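Local coordinates for PLP-Dependent L-Arginine Hydroxylase MppP (Streptomyces wadayamensis, PDB 6C9B), which is a pyridoxal-phosphate-dependent enzyme that acts on L-arginine as an oxidase, yielding 4-hydroxy-2-ketoarginine and 2-ketoarginine, and shares the aminotransferase fold, at residues B[72-78]-B[198-203]; B[139-143]-B[173-177]; B[151-157]-B[183-189]. One frame throughout, in Å; residues are numbered along the deposited sequence.

Contact 1. Residues B[72-78]-B[198-203]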
ATOM      1  N   LEU B  72      -9.354  -6.013 -21.510  1.00 22.08           N
ATOM      2  CA  LEU B  72     -10.584  -6.462 -20.877  1.00 24.16           C
ATOM      3  C   LEU B  72     -11.816  -5.698 -21.371  1.00 22.55           C
ATOM      4  O   LEU B  72     -12.863  -5.730 -20.715  1.00 24.34           O
ATOM      5  CB  LEU B  72     -10.439  -6.372 -19.355  1.00 22.84           C
ATOM      6  CG  LEU B  72      -9.295  -7.221 -18.761  1.00 22.16           C
ATOM      7  CD1 LEU B  72      -9.284  -7.095 -17.237  1.00 23.48           C
ATOM      8  CD2 LEU B  72      -9.398  -8.700 -19.155  1.00 22.83           C
ATOM      9  N   GLY B  73     -11.725  -5.050 -22.536  1.00 21.75           N
ATOM     10  CA  GLY B  73     -12.890  -4.524 -23.215  1.00 22.22           C
ATOM     11  C   GLY B  73     -13.293  -3.146 -22.760  1.00 24.23           C
ATOM     12  O   GLY B  73     -14.357  -2.658 -23.166  1.00 23.84           O
ATOM     13  N   GLN B  74     -12.484  -2.508 -21.929  1.00 22.65           N
ATOM     14  CA  GLN B  74     -12.866  -1.254 -21.286  1.00 19.78           C
ATOM     15  C   GLN B  74     -12.334  -0.069 -22.083  1.00 25.00           C
ATOM     16  O   GLN B  74     -11.583   0.772 -21.581  1.00 26.72           O
ATOM     17  CB  GLN B  74     -12.364  -1.232 -19.847  1.00 22.87           C
ATOM     18  CG  GLN B  74     -12.807  -2.409 -19.018  1.00 18.07           C
ATOM     19  CD  GLN B  74     -14.296  -2.657 -19.128  1.00 22.48           C
ATOM     20  OE1 GLN B  74     -15.112  -1.842 -18.694  1.00 23.93           O
ATOM     21  NE2 GLN B  74     -14.659  -3.753 -19.740  1.00 20.45           N
ATOM     22  N   HIS B  75     -12.783  -0.001 -23.342  1.00 26.44           N
ATOM     23  CA  HIS B  75     -12.216   0.949 -24.299  1.00 28.58           C
ATOM     24  C   HIS B  75     -12.522   2.399 -23.951  1.00 28.13           C
ATOM     25  O   HIS B  75     -11.729   3.283 -24.285  1.00 31.10           O
ATOM     26  CB  HIS B  75     -12.734   0.632 -25.702  1.00 35.84           C
ATOM     27  CG  HIS B  75     -12.519  -0.790 -26.102  1.00 34.26           C
ATOM     28  ND1 HIS B  75     -11.265  -1.322 -26.310  1.00 36.50           N
ATOM     29  CD2 HIS B  75     -13.398  -1.804 -26.289  1.00 35.21           C
ATOM     30  CE1 HIS B  75     -11.382  -2.602 -26.622  1.00 38.31           C
ATOM     31  NE2 HIS B  75     -12.666  -2.918 -26.619  1.00 34.80           N
ATOM     32  N   GLY B  76     -13.651   2.667 -23.293  1.00 27.30           N
ATOM     33  CA  GLY B  76     -14.028   4.016 -22.920  1.00 28.85           C
ATOM     34  C   GLY B  76     -13.431   4.554 -21.635  1.00 29.47           C
ATOM     35  O   GLY B  76     -13.855   5.621 -21.169  1.00 25.80           O
ATOM     36  N   TYR B  77     -12.446   3.877 -21.044  1.00 25.42           N
ATOM     37  CA  TYR B  77     -11.824   4.396 -19.840  1.00 24.73           C
ATOM     38  C   TYR B  77     -11.256   5.790 -20.114  1.00 24.90           C
ATOM     39  O   TYR B  77     -10.848   6.101 -21.243  1.00 28.72           O
ATOM     40  CB  TYR B  77     -10.726   3.451 -19.328  1.00 24.73           C
ATOM     41  CG  TYR B  77      -9.393   3.585 -20.020  1.00 20.42           C
ATOM     42  CD1 TYR B  77      -9.160   2.982 -21.249  1.00 28.10           C
ATOM     43  CD2 TYR B  77      -8.357   4.316 -19.442  1.00 28.87           C
ATOM     44  CE1 TYR B  77      -7.930   3.115 -21.895  1.00 28.28           C
ATOM     45  CE2 TYR B  77      -7.137   4.455 -20.086  1.00 26.59           C
ATOM     46  CZ  TYR B  77      -6.928   3.848 -21.297  1.00 26.49           C
ATOM     47  OH  TYR B  77      -5.708   3.981 -21.936  1.00 29.93           O
ATOM     48  N   PRO B  78     -11.256   6.664 -19.112  1.00 24.64           N
ATOM     49  CA  PRO B  78     -10.695   8.008 -19.294  1.00 28.09           C
ATOM     50  C   PRO B  78      -9.181   7.966 -19.320  1.00 33.01           C
ATOM     51  O   PRO B  78      -8.538   7.670 -18.303  1.00 28.41           O
ATOM     52  CB  PRO B  78     -11.217   8.766 -18.077  1.00 26.45           C
ATOM     53  CG  PRO B  78     -11.297   7.663 -17.013  1.00 25.45           C
ATOM     54  CD  PRO B  78     -11.756   6.454 -17.734  1.00 28.85           C
ATOM     55  N   ALA B 198     -18.009  -9.974 -18.057  1.00 20.72           N
ATOM     56  CA  ALA B 198     -17.687  -8.679 -17.484  1.00 19.68           C
ATOM     57  C   ALA B 198     -16.833  -7.827 -18.405  1.00 22.97           C
ATOM     58  O   ALA B 198     -16.277  -6.822 -17.946  1.00 22.25           O
ATOM     59  CB  ALA B 198     -16.967  -8.856 -16.139  1.00 22.28           C
ATOM     60  N   HIS B 199     -16.695  -8.206 -19.682  1.00 22.61           N
ATOM     61  CA  HIS B 199     -15.820  -7.478 -20.593  1.00 21.67           C
ATOM     62  C   HIS B 199     -16.574  -6.543 -21.518  1.00 23.05           C
ATOM     63  O   HIS B 199     -15.954  -5.924 -22.383  1.00 25.75           O
ATOM     64  CB  HIS B 199     -14.978  -8.444 -21.420  1.00 25.46           C
ATOM     65  CG  HIS B 199     -14.041  -9.267 -20.591  1.00 24.56           C
ATOM     66  ND1 HIS B 199     -13.188 -10.206 -21.137  1.00 23.44           N
ATOM     67  CD2 HIS B 199     -13.847  -9.306 -19.250  1.00 21.42           C
ATOM     68  CE1 HIS B 199     -12.519 -10.795 -20.158  1.00 22.90           C
ATOM     69  NE2 HIS B 199     -12.893 -10.258 -19.006  1.00 24.14           N
ATOM     70  N   TYR B 200     -17.883  -6.390 -21.345  1.00 21.39           N
ATOM     71  CA  TYR B 200     -18.547  -5.270 -21.984  1.00 27.33           C
ATOM     72  C   TYR B 200     -18.025  -3.978 -21.364  1.00 29.43           C
ATOM     73  O   TYR B 200     -17.521  -3.970 -20.239  1.00 25.19           O
ATOM     74  CB  TYR B 200     -20.058  -5.390 -21.840  1.00 29.02           C
ATOM     75  CG  TYR B 200     -20.593  -5.225 -20.439  1.00 21.32           C
ATOM     76  CD1 TYR B 200     -20.851  -3.954 -19.928  1.00 21.03           C
ATOM     77  CD2 TYR B 200     -20.867  -6.325 -19.629  1.00 24.18           C
ATOM     78  CE1 TYR B 200     -21.375  -3.785 -18.658  1.00 20.69           C
ATOM     79  CE2 TYR B 200     -21.376  -6.161 -18.334  1.00 23.01           C
ATOM     80  CZ  TYR B 200     -21.610  -4.877 -17.870  1.00 22.33           C
ATOM     81  OH  TYR B 200     -22.139  -4.658 -16.630  1.00 22.53           O
ATOM     82  N   ASP B 201     -18.106  -2.888 -22.121  1.00 23.31           N
ATOM     83  CA  ASP B 201     -17.449  -1.638 -21.722  1.00 25.64           C
ATOM     84  C   ASP B 201     -18.248  -0.973 -20.600  1.00 23.07           C
ATOM     85  O   ASP B 201     -19.315  -0.401 -20.834  1.00 24.73           O
ATOM     86  CB  ASP B 201     -17.326  -0.715 -22.932  1.00 28.46           C
ATOM     87  CG  ASP B 201     -16.461   0.495 -22.659  1.00 31.46           C
ATOM     88  OD1 ASP B 201     -16.297   0.870 -21.478  1.00 27.18           O
ATOM     89  OD2 ASP B 201     -15.916   1.059 -23.634  1.00 27.52           O
ATOM     90  N   HIS B 202     -17.748  -1.069 -19.363  1.00 20.70           N
ATOM     91  CA  HIS B 202     -18.446  -0.500 -18.204  1.00 19.70           C
ATOM     92  C   HIS B 202     -18.382   1.015 -18.194  1.00 23.19           C
ATOM     93  O   HIS B 202     -19.314   1.684 -17.728  1.00 22.98           O
ATOM     94  CB  HIS B 202     -17.822  -1.017 -16.897  1.00 19.67           C
ATOM     95  CG  HIS B 202     -18.125  -2.453 -16.596  1.00 19.46           C
ATOM     96  ND1 HIS B 202     -18.119  -3.438 -17.561  1.00 23.62           N
ATOM     97  CD2 HIS B 202     -18.403  -3.075 -15.423  1.00 19.87           C
ATOM     98  CE1 HIS B 202     -18.424  -4.595 -17.004  1.00 23.22           C
ATOM     99  NE2 HIS B 202     -18.602  -4.406 -15.708  1.00 21.41           N
ATOM    100  N   TYR B 203     -17.286   1.572 -18.685  1.00 20.50           N
ATOM    101  CA  TYR B 203     -17.135   3.020 -18.676  1.00 22.72           C
ATOM    102  C   TYR B 203     -18.102   3.679 -19.645  1.00 24.35           C
ATOM    103  O   TYR B 203     -18.628   4.762 -19.361  1.00 24.88           O
ATOM    104  CB  TYR B 203     -15.676   3.371 -18.970  1.00 21.14           C
ATOM    105  CG  TYR B 203     -14.789   2.839 -17.876  1.00 19.76           C
ATOM    106  CD1 TYR B 203     -14.604   3.565 -16.714  1.00 19.36           C
ATOM    107  CD2 TYR B 203     -14.176   1.583 -17.977  1.00 20.22           C
ATOM    108  CE1 TYR B 203     -13.818   3.081 -15.672  1.00 21.36           C
ATOM    109  CE2 TYR B 203     -13.387   1.094 -16.931  1.00 21.91           C
ATOM    110  CZ  TYR B 203     -13.226   1.865 -15.782  1.00 19.91           C
ATOM    111  OH  TYR B 203     -12.473   1.435 -14.730  1.00 19.56           O
TER
HETATM  112  O   HOH W   1     -16.063  -4.173 -24.780  1.00 30.17           O
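The loop 72-78 runs beside residues 198-203, a loop that turns into helix 202-209, with CA atoms 4.9 Å apart at G73 and H199 and 4.6 Å at Q74 and D201. G73, at positive phi, is the C-prime residue of the Schellman motif that ends helix 57-71; an ideal CB would clash with H199 O. A water donates to G73 O (2.8 Å) and H199 O (3.0 Å). After G73, Q74 to Y77 form a type I beta turn. The side-chain amide of Q74 hydrogen-bonds to backbone on both segments: NE2 donates to Y200 O (2.9 Å) and L72 O (2.8 Å), while OE1 accepts from H202 N (2.8 Å). D201, the N-cap of helix 202-209, receives G76 N on OD2 (2.8 Å), and its OD1 takes the amide of A204. Y77 CA sits over one face of the Y203 ring in a CH-pi contact, 4.2 Å from its centroid, and Y203 OH is hydrogen-bonded to E217 OE1. The contact joins the end of helix 57-71 to the start of helix 202-209, with P78 and Y203 resting on V234 of strand 231-235 and H202 touching L171 of helix 168-181.

Contact 2. Residues B[139-143]-B[173-177]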
ATOM      1  N   GLY B 139     -31.770  -8.573  -9.658  1.00 23.92           N
ATOM      2  CA  GLY B 139     -33.095  -8.931 -10.142  1.00 22.90           C
ATOM      3  C   GLY B 139     -34.081  -7.788 -10.211  1.00 21.96           C
ATOM      4  O   GLY B 139     -35.083  -7.898 -10.927  1.00 21.65           O
ATOM      5  N   ALA B 140     -33.834  -6.684  -9.496  1.00 21.44           N
ATOM      6  CA  ALA B 140     -34.836  -5.630  -9.440  1.00 23.34           C
ATOM      7  C   ALA B 140     -34.157  -4.288  -9.243  1.00 19.73           C
ATOM      8  O   ALA B 140     -33.041  -4.217  -8.739  1.00 22.48           O
ATOM      9  CB  ALA B 140     -35.828  -5.876  -8.307  1.00 25.85           C
ATOM     10  N   ASP B 141     -34.856  -3.224  -9.639  1.00 22.12           N
ATOM     11  CA  ASP B 141     -34.378  -1.891  -9.309  1.00 21.54           C
ATOM     12  C   ASP B 141     -34.224  -1.769  -7.797  1.00 21.19           C
ATOM     13  O   ASP B 141     -34.992  -2.349  -7.027  1.00 22.96           O
ATOM     14  CB  ASP B 141     -35.360  -0.825  -9.785  1.00 23.00           C
ATOM     15  CG  ASP B 141     -35.419  -0.670 -11.276  1.00 28.79           C
ATOM     16  OD1 ASP B 141     -34.773  -1.426 -12.013  1.00 29.73           O
ATOM     17  OD2 ASP B 141     -36.148   0.252 -11.722  1.00 28.14           O
ATOM     18  N   LEU B 142     -33.252  -0.978  -7.356  1.00 22.17           N
ATOM     19  CA  LEU B 142     -33.218  -0.595  -5.952  1.00 22.16           C
ATOM     20  C   LEU B 142     -34.368   0.348  -5.620  1.00 22.59           C
ATOM     21  O   LEU B 142     -34.849   1.123  -6.459  1.00 24.43           O
ATOM     22  CB  LEU B 142     -31.888   0.074  -5.598  1.00 26.09           C
ATOM     23  CG  LEU B 142     -30.659  -0.780  -5.890  1.00 24.99           C
ATOM     24  CD1 LEU B 142     -29.367  -0.021  -5.507  1.00 26.77           C
ATOM     25  CD2 LEU B 142     -30.738  -2.126  -5.173  1.00 27.72           C
ATOM     26  N   SER B 143     -34.837   0.266  -4.377  1.00 24.20           N
ATOM     27  CA  SER B 143     -36.001   1.043  -3.988  1.00 23.74           C
ATOM     28  C   SER B 143     -35.624   2.514  -3.842  1.00 30.28           C
ATOM     29  O   SER B 143     -34.475   2.869  -3.575  1.00 26.01           O
ATOM     30  CB  SER B 143     -36.594   0.501  -2.684  1.00 33.25           C
ATOM     31  OG  SER B 143     -35.800   0.873  -1.575  1.00 32.94           O
ATOM     32  N   ARG B 173     -29.210   0.217 -15.641  1.00 22.21           N
ATOM     33  CA  ARG B 173     -30.329   0.668 -14.821  1.00 20.19           C
ATOM     34  C   ARG B 173     -29.855   1.210 -13.475  1.00 18.34           C
ATOM     35  O   ARG B 173     -30.358   2.233 -12.991  1.00 22.45           O
ATOM     36  CB  ARG B 173     -31.328  -0.468 -14.617  1.00 25.00           C
ATOM     37  CG  ARG B 173     -32.546  -0.049 -13.811  1.00 41.73           C
ATOM     38  CD  ARG B 173     -33.396   1.001 -14.568  1.00 53.66           C
ATOM     39  NE  ARG B 173     -34.279   1.736 -13.668  1.00 65.66           N
ATOM     40  CZ  ARG B 173     -34.574   3.034 -13.765  1.00 71.88           C
ATOM     41  NH1 ARG B 173     -34.052   3.795 -14.729  1.00 50.54           N
ATOM     42  NH2 ARG B 173     -35.395   3.577 -12.874  1.00 76.79           N
ATOM     43  N   LEU B 174     -28.888   0.543 -12.854  1.00 18.63           N
ATOM     44  CA  LEU B 174     -28.374   1.010 -11.569  1.00 17.35           C
ATOM     45  C   LEU B 174     -27.707   2.379 -11.711  1.00 19.87           C
ATOM     46  O   LEU B 174     -27.881   3.260 -10.866  1.00 20.36           O
ATOM     47  CB  LEU B 174     -27.391  -0.028 -11.034  1.00 20.39           C
ATOM     48  CG  LEU B 174     -26.825   0.162  -9.638  1.00 34.01           C
ATOM     49  CD1 LEU B 174     -27.926   0.204  -8.591  1.00 31.05           C
ATOM     50  CD2 LEU B 174     -25.886  -1.005  -9.333  1.00 31.94           C
ATOM     51  N   ALA B 175     -26.915   2.566 -12.767  1.00 21.90           N
ATOM     52  CA  ALA B 175     -26.292   3.865 -12.981  1.00 17.32           C
ATOM     53  C   ALA B 175     -27.338   4.947 -13.259  1.00 19.20           C
ATOM     54  O   ALA B 175     -27.195   6.089 -12.805  1.00 22.15           O
ATOM     55  CB  ALA B 175     -25.283   3.782 -14.122  1.00 25.03           C
ATOM     56  N   GLU B 176     -28.396   4.616 -14.007  1.00 20.56           N
ATOM     57  CA  GLU B 176     -29.479   5.575 -14.197  1.00 21.23           C
ATOM     58  C   GLU B 176     -30.144   5.934 -12.871  1.00 25.28           C
ATOM     59  O   GLU B 176     -30.435   7.107 -12.628  1.00 22.92           O
ATOM     60  CB  GLU B 176     -30.512   5.030 -15.174  1.00 22.39           C
ATOM     61  CG  GLU B 176     -29.996   4.889 -16.594  1.00 26.77           C
ATOM     62  CD  GLU B 176     -30.985   4.179 -17.498  1.00 30.20           C
ATOM     63  OE1 GLU B 176     -32.059   3.753 -17.022  1.00 32.94           O
ATOM     64  OE2 GLU B 176     -30.681   4.025 -18.692  1.00 34.60           O
ATOM     65  N   GLN B 177     -30.414   4.930 -12.017  1.00 19.66           N
ATOM     66  CA  GLN B 177     -31.000   5.185 -10.703  1.00 19.23           C
ATOM     67  C   GLN B 177     -30.099   6.076  -9.854  1.00 22.25           C
ATOM     68  O   GLN B 177     -30.588   7.021  -9.216  1.00 22.35           O
ATOM     69  CB  GLN B 177     -31.284   3.881  -9.959  1.00 22.30           C
ATOM     70  CG  GLN B 177     -32.331   2.956 -10.580  1.00 24.79           C
ATOM     71  CD  GLN B 177     -32.825   1.987  -9.568  1.00 21.83           C
ATOM     72  OE1 GLN B 177     -32.214   0.907  -9.343  1.00 25.43           O
ATOM     73  NE2 GLN B 177     -33.893   2.380  -8.875  1.00 25.42           N
TER
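Q177 satisfies both backbone polar groups of L142 with a single side-chain amide: OE1 accepts from L142 N (2.9 Å), and NE2 donates to L142 O (2.9 Å). These groups lie in the extended link between helices 134-139 and 144-149, and the glutamine amide meets both, much as a neighbouring strand would. One residue earlier, the D141 carboxylate is shared between two arginines. Its OD2 takes R173 NE in a salt bridge of 3.1 Å, near the guanidinium plane, while OD1 is bridged by R170 one turn back on helix 168-181. R173 also pairs with E176, NH1 to OE1 at 3.0 Å, which completes a network of D141, R173 and E176. On the side facing the sheet L142 CD1 packs against L174 CD1 at 3.4 Å, L142 touching V153 and L174 touching V155 and L185. The chemistry is therefore graded: a salt-bridge network where the contact is most exposed, then the paired hydrogen bonds of Q177, then buried leucines.

Contact 3. Residues B[151-157]-B[183-189]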
ATOM      1  N   GLY B 151     -25.569   7.333   0.287  1.00 20.60           N
ATOM      2  CA  GLY B 151     -24.830   8.243  -0.566  1.00 21.68           C
ATOM      3  C   GLY B 151     -24.026   7.539  -1.641  1.00 22.08           C
ATOM      4  O   GLY B 151     -23.447   8.197  -2.522  1.00 20.88           O
ATOM      5  N   CYS B 152     -23.959   6.208  -1.551  1.00 20.38           N
ATOM      6  CA  CYS B 152     -23.135   5.388  -2.430  1.00 16.88           C
ATOM      7  C   CYS B 152     -23.735   3.997  -2.449  1.00 19.01           C
ATOM      8  O   CYS B 152     -24.212   3.512  -1.421  1.00 19.53           O
ATOM      9  CB  CYS B 152     -21.690   5.324  -1.945  1.00 16.86           C
ATOM     10  SG  CYS B 152     -20.604   4.296  -2.898  1.00 19.75           S
ATOM     11  N   VAL B 153     -23.739   3.404  -3.635  1.00 18.26           N
ATOM     12  CA  VAL B 153     -24.047   1.992  -3.856  1.00 18.19           C
ATOM     13  C   VAL B 153     -22.763   1.363  -4.346  1.00 18.18           C
ATOM     14  O   VAL B 153     -22.155   1.872  -5.293  1.00 17.83           O
ATOM     15  CB  VAL B 153     -25.166   1.815  -4.897  1.00 17.66           C
ATOM     16  CG1 VAL B 153     -25.390   0.342  -5.191  1.00 18.55           C
ATOM     17  CG2 VAL B 153     -26.467   2.460  -4.431  1.00 20.61           C
ATOM     18  N   PHE B 154     -22.319   0.299  -3.677  1.00 17.03           N
ATOM     19  CA  PHE B 154     -21.029  -0.326  -3.968  1.00 15.45           C
ATOM     20  C   PHE B 154     -21.250  -1.766  -4.416  1.00 16.98           C
ATOM     21  O   PHE B 154     -21.813  -2.574  -3.660  1.00 16.23           O
ATOM     22  CB  PHE B 154     -20.138  -0.289  -2.737  1.00 19.35           C
ATOM     23  CG  PHE B 154     -18.703  -0.636  -3.018  1.00 17.40           C
ATOM     24  CD1 PHE B 154     -18.334  -1.937  -3.347  1.00 20.69           C
ATOM     25  CD2 PHE B 154     -17.733   0.308  -2.924  1.00 21.11           C
ATOM     26  CE1 PHE B 154     -17.001  -2.243  -3.601  1.00 20.73           C
ATOM     27  CE2 PHE B 154     -16.412  -0.004  -3.161  1.00 21.72           C
ATOM     28  CZ  PHE B 154     -16.057  -1.280  -3.517  1.00 19.38           C
ATOM     29  N   VAL B 155     -20.773  -2.098  -5.624  1.00 16.95           N
ATOM     30  CA  VAL B 155     -20.969  -3.429  -6.196  1.00 14.86           C
ATOM     31  C   VAL B 155     -19.623  -4.010  -6.607  1.00 15.11           C
ATOM     32  O   VAL B 155     -18.862  -3.384  -7.355  1.00 19.65           O
ATOM     33  CB  VAL B 155     -21.914  -3.412  -7.411  1.00 17.84           C
ATOM     34  CG1 VAL B 155     -22.077  -4.846  -7.993  1.00 19.76           C
ATOM     35  CG2 VAL B 155     -23.274  -2.860  -7.031  1.00 17.02           C
ATOM     36  N   THR B 156     -19.338  -5.203  -6.111  1.00 16.80           N
ATOM     37  CA  THR B 156     -18.193  -5.986  -6.546  1.00 17.75           C
ATOM     38  C   THR B 156     -18.656  -6.860  -7.705  1.00 16.83           C
ATOM     39  O   THR B 156     -19.616  -7.629  -7.554  1.00 18.45           O
ATOM     40  CB  THR B 156     -17.708  -6.834  -5.376  1.00 17.13           C
ATOM     41  OG1 THR B 156     -17.487  -5.991  -4.236  1.00 19.98           O
ATOM     42  CG2 THR B 156     -16.416  -7.581  -5.720  1.00 17.45           C
ATOM     43  N   THR B 157     -18.015  -6.724  -8.870  1.00 16.82           N
ATOM     44  CA  THR B 157     -18.439  -7.502 -10.037  1.00 15.92           C
ATOM     45  C   THR B 157     -17.255  -7.794 -10.945  1.00 19.70           C
ATOM     46  O   THR B 157     -16.527  -6.876 -11.350  1.00 20.75           O
ATOM     47  CB  THR B 157     -19.553  -6.803 -10.828  1.00 19.85           C
ATOM     48  OG1 THR B 157     -19.860  -7.609 -11.975  1.00 19.30           O
ATOM     49  CG2 THR B 157     -19.144  -5.384 -11.285  1.00 23.35           C
ATOM     50  N   THR B 183     -26.593   9.725  -6.320  1.00 22.24           N
ATOM     51  CA  THR B 183     -25.830   8.743  -5.572  1.00 20.90           C
ATOM     52  C   THR B 183     -24.532   8.398  -6.316  1.00 21.95           C
ATOM     53  O   THR B 183     -24.510   8.361  -7.546  1.00 24.45           O
ATOM     54  CB  THR B 183     -26.681   7.475  -5.415  1.00 24.33           C
ATOM     55  OG1 THR B 183     -28.031   7.831  -5.107  1.00 34.07           O
ATOM     56  CG2 THR B 183     -26.161   6.573  -4.320  1.00 23.56           C
ATOM     57  N   VAL B 184     -23.473   8.103  -5.564  1.00 18.46           N
ATOM     58  CA  VAL B 184     -22.240   7.580  -6.158  1.00 18.12           C
ATOM     59  C   VAL B 184     -22.417   6.092  -6.441  1.00 19.08           C
ATOM     60  O   VAL B 184     -22.808   5.331  -5.553  1.00 21.47           O
ATOM     61  CB  VAL B 184     -21.032   7.791  -5.225  1.00 18.62           C
ATOM     62  CG1 VAL B 184     -19.792   7.184  -5.838  1.00 22.62           C
ATOM     63  CG2 VAL B 184     -20.785   9.275  -4.946  1.00 20.78           C
ATOM     64  N   LEU B 185     -22.110   5.665  -7.663  1.00 18.55           N
ATOM     65  CA  LEU B 185     -22.033   4.238  -7.985  1.00 17.48           C
ATOM     66  C   LEU B 185     -20.559   3.841  -7.991  1.00 17.94           C
ATOM     67  O   LEU B 185     -19.777   4.390  -8.768  1.00 19.39           O
ATOM     68  CB  LEU B 185     -22.683   3.932  -9.335  1.00 17.82           C
ATOM     69  CG  LEU B 185     -22.660   2.457  -9.787  1.00 20.43           C
ATOM     70  CD1 LEU B 185     -23.198   1.547  -8.737  1.00 22.36           C
ATOM     71  CD2 LEU B 185     -23.470   2.343 -11.054  1.00 20.70           C
ATOM     72  N   ALA B 186     -20.187   2.896  -7.128  1.00 17.78           N
ATOM     73  CA  ALA B 186     -18.809   2.439  -7.004  1.00 16.51           C
ATOM     74  C   ALA B 186     -18.749   0.974  -7.364  1.00 17.48           C
ATOM     75  O   ALA B 186     -19.582   0.197  -6.900  1.00 17.34           O
ATOM     76  CB  ALA B 186     -18.280   2.625  -5.590  1.00 16.54           C
ATOM     77  N   LEU B 187     -17.752   0.597  -8.165  1.00 16.55           N
ATOM     78  CA  LEU B 187     -17.586  -0.773  -8.594  1.00 18.78           C
ATOM     79  C   LEU B 187     -16.196  -1.251  -8.219  1.00 19.00           C
ATOM     80  O   LEU B 187     -15.222  -0.509  -8.375  1.00 19.99           O
ATOM     81  CB  LEU B 187     -17.742  -0.932 -10.109  1.00 18.12           C
ATOM     82  CG  LEU B 187     -19.012  -0.415 -10.754  1.00 19.24           C
ATOM     83  CD1 LEU B 187     -18.926  -0.713 -12.235  1.00 20.12           C
ATOM     84  CD2 LEU B 187     -20.204  -1.061 -10.117  1.00 20.98           C
ATOM     85  N   ASP B 188     -16.112  -2.492  -7.724  1.00 15.84           N
ATOM     86  CA  ASP B 188     -14.837  -3.180  -7.506  1.00 15.69           C
ATOM     87  C   ASP B 188     -14.779  -4.323  -8.512  1.00 17.28           C
ATOM     88  O   ASP B 188     -15.571  -5.270  -8.433  1.00 17.92           O
ATOM     89  CB  ASP B 188     -14.727  -3.688  -6.070  1.00 17.27           C
ATOM     90  CG  ASP B 188     -13.477  -4.512  -5.822  1.00 24.02           C
ATOM     91  OD1 ASP B 188     -12.905  -5.093  -6.784  1.00 22.50           O
ATOM     92  OD2 ASP B 188     -13.073  -4.607  -4.647  1.00 23.80           O
ATOM     93  N   THR B 189     -13.840  -4.238  -9.449  1.00 16.45           N
ATOM     94  CA  THR B 189     -13.795  -5.143 -10.605  1.00 16.62           C
ATOM     95  C   THR B 189     -12.523  -5.992 -10.632  1.00 20.25           C
ATOM     96  O   THR B 189     -12.031  -6.370 -11.700  1.00 20.29           O
ATOM     97  CB  THR B 189     -13.952  -4.334 -11.893  1.00 19.22           C
ATOM     98  OG1 THR B 189     -12.943  -3.329 -11.965  1.00 20.30           O
ATOM     99  CG2 THR B 189     -15.321  -3.636 -11.912  1.00 22.37           C
TER
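D188 and A186 have the most surface covered in this pair of parallel strands, at 76 and 61 Å², and both point to the face that carries C152, F154 and T156. The small A186 sits between two larger neighbours: its CB lies 3.6 Å from F154 CD2 and 3.9 Å from C152 SG. A186 N (to V153 O, 2.9 Å) and A186 O (from V155 N, 2.9 Å) both bond to strand 152-156, bracketing F154 as parallel pairing requires. D188, two residues on, repeats the pattern, with D188 N to V155 O and T157 N to D188 O both 2.9 Å, and its CB lies 3.7 Å from F154 CE1. Its OD1 accepts from S190 N, and OD2 lies close to N1 of the cofactor-bearing modified lysine at position 221. T157 follows in burial, its OG1 hydrogen-bonded to L166 N. On the reverse face V153, V155, L185 and L187 meet, and L174 of helix 168-181 covers V155 and L185. Strand, helix and strand form a beta-alpha-beta unit of the central sheet of an aminotransferase fold, where an aspartate beside the pyridine nitrogen of pyridoxal phosphate is the family hallmark.

Contacts 2 and 3 lie in adjacent layers, contact 3 in the sheet and contact 2 on the helix that covers it, their centres about 12 Å apart. Helix 168-181 connects strands 152-156 and 184-188; contact 2 holds residues 139-143 against its flank, and L142 and L174 reach the sheet. Along the chain their segments alternate, and both are nested inside the long loop closed by contact 1, which brings residues 198-203 back to 72-78. Contact 1 is centred about 16 Å from contact 3 and touches it where H202 CD2 meets L187 CD1 at 4.0 Å; its centre is about 20 Å from that of contact 2, nearest atoms about 7 Å apart. Only contact 3 approaches the cofactor.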